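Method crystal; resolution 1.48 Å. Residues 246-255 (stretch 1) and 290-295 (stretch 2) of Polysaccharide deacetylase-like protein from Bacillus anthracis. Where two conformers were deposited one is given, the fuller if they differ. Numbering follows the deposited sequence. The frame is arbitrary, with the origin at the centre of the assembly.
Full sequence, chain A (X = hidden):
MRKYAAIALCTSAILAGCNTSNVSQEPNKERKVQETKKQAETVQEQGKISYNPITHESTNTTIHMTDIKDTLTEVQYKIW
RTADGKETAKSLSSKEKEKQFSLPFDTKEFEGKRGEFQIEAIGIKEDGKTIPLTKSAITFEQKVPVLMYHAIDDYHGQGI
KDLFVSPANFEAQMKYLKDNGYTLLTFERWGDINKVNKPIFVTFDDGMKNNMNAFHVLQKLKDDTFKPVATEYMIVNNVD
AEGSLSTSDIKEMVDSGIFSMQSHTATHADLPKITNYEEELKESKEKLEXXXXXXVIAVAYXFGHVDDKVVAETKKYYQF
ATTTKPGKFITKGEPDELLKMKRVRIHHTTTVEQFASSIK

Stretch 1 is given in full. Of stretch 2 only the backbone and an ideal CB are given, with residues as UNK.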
# COMPACT_ATOMS: atom_id res chain seq x y z
N SER A 246 -9.11 4.65 -24.29
CA SER A 246 -10.47 5.02 -24.65
C SER A 246 -11.40 4.78 -23.48
O SER A 246 -11.02 4.16 -22.48
CB SER A 246 -10.94 4.20 -25.84
OG SER A 246 -11.04 2.82 -25.49
N THR A 247 -12.63 5.27 -23.61
CA THR A 247 -13.65 5.00 -22.61
C THR A 247 -13.86 3.50 -22.47
O THR A 247 -13.93 2.98 -21.36
CB THR A 247 -14.96 5.70 -22.97
OG1 THR A 247 -14.78 7.12 -22.86
CG2 THR A 247 -16.09 5.27 -22.03
N SER A 248 -13.91 2.79 -23.60
CA SER A 248 -14.08 1.34 -23.55
C SER A 248 -12.89 0.63 -22.91
O SER A 248 -13.07 -0.35 -22.19
CB SER A 248 -14.40 0.76 -24.94
OG SER A 248 -13.34 0.99 -25.85
N ASP A 249 -11.67 1.13 -23.16
CA ASP A 249 -10.48 0.56 -22.52
C ASP A 249 -10.58 0.69 -21.01
O ASP A 249 -10.33 -0.26 -20.27
CB ASP A 249 -9.20 1.30 -22.96
CG ASP A 249 -8.82 1.04 -24.39
OD1 ASP A 249 -9.23 0.00 -24.95
OD2 ASP A 249 -8.09 1.88 -24.96
N ILE A 250 -10.91 1.89 -20.56
CA ILE A 250 -11.02 2.15 -19.13
C ILE A 250 -12.08 1.27 -18.49
O ILE A 250 -11.88 0.72 -17.41
CB ILE A 250 -11.33 3.64 -18.87
CG1 ILE A 250 -10.08 4.47 -19.18
CG2 ILE A 250 -11.77 3.86 -17.43
CD1 ILE A 250 -10.34 5.97 -19.22
N LYS A 251 -13.22 1.12 -19.16
CA LYS A 251 -14.28 0.29 -18.61
C LYS A 251 -13.84 -1.17 -18.50
O LYS A 251 -14.14 -1.84 -17.52
CB LYS A 251 -15.58 0.45 -19.42
CG LYS A 251 -16.32 1.75 -19.10
CD LYS A 251 -17.51 1.96 -20.03
CE LYS A 251 -18.48 3.00 -19.47
NZ LYS A 251 -17.83 4.32 -19.22
N GLU A 252 -13.11 -1.66 -19.50
CA GLU A 252 -12.58 -3.02 -19.45
C GLU A 252 -11.60 -3.18 -18.28
O GLU A 252 -11.65 -4.17 -17.54
CB GLU A 252 -11.91 -3.36 -20.78
CG GLU A 252 -11.52 -4.82 -20.95
CD GLU A 252 -11.00 -5.12 -22.34
OE1 GLU A 252 -11.20 -4.29 -23.25
OE2 GLU A 252 -10.38 -6.19 -22.53
N MET A 253 -10.72 -2.20 -18.11
CA MET A 253 -9.71 -2.25 -17.06
C MET A 253 -10.35 -2.22 -15.68
O MET A 253 -9.96 -2.98 -14.79
CB MET A 253 -8.74 -1.08 -17.21
CG MET A 253 -7.84 -1.21 -18.43
SD MET A 253 -7.05 0.34 -18.89
CE MET A 253 -5.74 0.40 -17.68
N VAL A 254 -11.34 -1.35 -15.50
CA VAL A 254 -12.03 -1.25 -14.23
C VAL A 254 -12.94 -2.45 -13.97
O VAL A 254 -12.92 -3.02 -12.87
CB VAL A 254 -12.82 0.07 -14.14
CG1 VAL A 254 -13.72 0.07 -12.92
CG2 VAL A 254 -11.86 1.25 -14.11
N ASP A 255 -13.72 -2.86 -14.96
CA ASP A 255 -14.67 -3.96 -14.77
C ASP A 255 -13.98 -5.28 -14.44
O ASP A 255 -14.58 -6.15 -13.79
CB ASP A 255 -15.58 -4.13 -15.98
CG ASP A 255 -16.56 -2.98 -16.16
OD1 ASP A 255 -16.64 -2.10 -15.27
OD2 ASP A 255 -17.25 -2.97 -17.20
N UNK A 290 -17.32 10.01 -13.35
CA UNK A 290 -18.46 9.76 -14.22
C UNK A 290 -18.14 8.69 -15.25
O UNK A 290 -19.01 7.91 -15.64
CB UNK A 290 -18.89 11.05 -14.92
N UNK A 291 -16.89 8.64 -15.68
CA UNK A 291 -16.46 7.65 -16.66
C UNK A 291 -16.35 6.25 -16.04
O UNK A 291 -16.81 5.27 -16.62
CB UNK A 291 -15.12 8.06 -17.27
N UNK A 292 -15.74 6.17 -14.86
CA UNK A 292 -15.44 4.87 -14.26
C UNK A 292 -16.57 4.32 -13.40
O UNK A 292 -16.68 3.11 -13.20
CB UNK A 292 -14.17 4.98 -13.41
N UNK A 293 -17.40 5.22 -12.87
CA UNK A 293 -18.44 4.81 -11.93
C UNK A 293 -17.89 4.41 -10.57
O UNK A 293 -18.61 3.85 -9.74
CB UNK A 293 -19.24 3.64 -12.52
N UNK A 294 -16.61 4.70 -10.35
CA UNK A 294 -15.93 4.38 -9.09
C UNK A 294 -15.29 5.65 -8.53
O UNK A 294 -14.92 6.54 -9.30
CB UNK A 294 -14.88 3.29 -9.29
N UNK A 295 -15.13 5.72 -7.20
CA UNK A 295 -14.55 6.92 -6.60
C UNK A 295 -13.11 7.17 -7.05
O UNK A 295 -12.33 6.23 -7.25
CB UNK A 295 -14.60 6.81 -5.07

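Stretch 1 is a helix from Thr247 to Asp255, capped at its start by Ser246, whose OG accepts from Asp249 N at 2.9 Å. Toward stretch 2 it offers the methyls of Thr247, Ile250 and Val254, one helical turn apart, and the amine of Lys251.

Position 290 is helical. Its CA-to-CB bond points sideways, and no atom of stretch 1 lies within 5.5 Å of the ideal CB. The contact sets no demand here, so many polar or charged side chains would do. The residue is Lys290. Its end leads away from stretch 1.

Position 291 is also helical, with CB sideways. The ideal CB is 5.0 Å from Lys251 NZ and 5.4 Å from Ile250 CG2. A medium-sized apolar side chain could reach the methyls; an acidic one could instead answer the amine. The backbone already serves that amine: Lys251 NZ donates to the O of residue 291 at 3.0 Å. The residue is Ile291, chi1 m and chi2 t. Its CG2 lies 4.2 Å from Ile250 CG2 and 4.4 Å from Thr247 CG2. It has the largest area covered in either stretch, 81 Å².

Position 292 ends the helix. Its ideal CB is 4.4 Å from Val254 CG2 and 4.8 Å from Ile250 CG2. A small or branched side chain with a methyl would suit: valine, alanine or threonine. The residue is Thr292, chi1 p. Its CG2 packs 3.9 Å from Ile250 CG2 and 4.4 Å from Val254 CG2. Its OG1 accepts from the N of residue 294 at 3.0 Å, bracing the chain as it leaves the helix. Water 1 donates to Thr292 O at 3.0 Å and to Asp255 OD1 at 3.2 Å, so it bridges the stretches.

Position 293 has phi 72° and psi 11°. Positive phi by itself favours glycine, though asparagine can also adopt it. Nothing of stretch 1 is within 5.5 Å of the ideal CB. The residue is Gly293, the first to leave helical angles.

Position 294 is extended, at -126°/152°, with CB pointing toward stretch 1. The ideal CB is 5.0 Å from Val254 CG1. A long side chain with an aliphatic stem would fit, as would a plain apolar one. The residue is Lys294. Its CG lies 3.9 Å from Val254 CG1, so the stem makes the contact while NZ extends beyond it.

Position 295 is out of reach. Its phi of -63° is compatible with proline, among many others. The residue is Pro295, with a C-gamma exo ring.

Stretch 2 (290-295) KITGKP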
# COMPACT_ATOMS: atom_id res chain seq x y z
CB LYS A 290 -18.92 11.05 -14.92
CG LYS A 290 -19.50 12.09 -13.99
CD LYS A 290 -20.17 13.21 -14.78
CE LYS A 290 -20.67 14.32 -13.87
NZ LYS A 290 -19.55 15.01 -13.18
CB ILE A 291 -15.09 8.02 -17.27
CG1 ILE A 291 -15.19 9.34 -18.03
CG2 ILE A 291 -14.60 6.91 -18.18
CD1 ILE A 291 -13.86 9.87 -18.51
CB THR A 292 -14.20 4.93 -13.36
OG1 THR A 292 -14.49 5.73 -12.21
CG2 THR A 292 -13.00 5.51 -14.12
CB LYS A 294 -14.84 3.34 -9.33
CG LYS A 294 -15.32 2.04 -9.95
CD LYS A 294 -16.14 1.23 -8.98
CE LYS A 294 -16.34 -0.18 -9.49
NZ LYS A 294 -17.21 -0.99 -8.60
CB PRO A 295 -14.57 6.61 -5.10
CG PRO A 295 -15.68 5.62 -4.94
CD PRO A 295 -15.62 4.77 -6.18
O HOH W 1 -16.31 1.07 -15.35
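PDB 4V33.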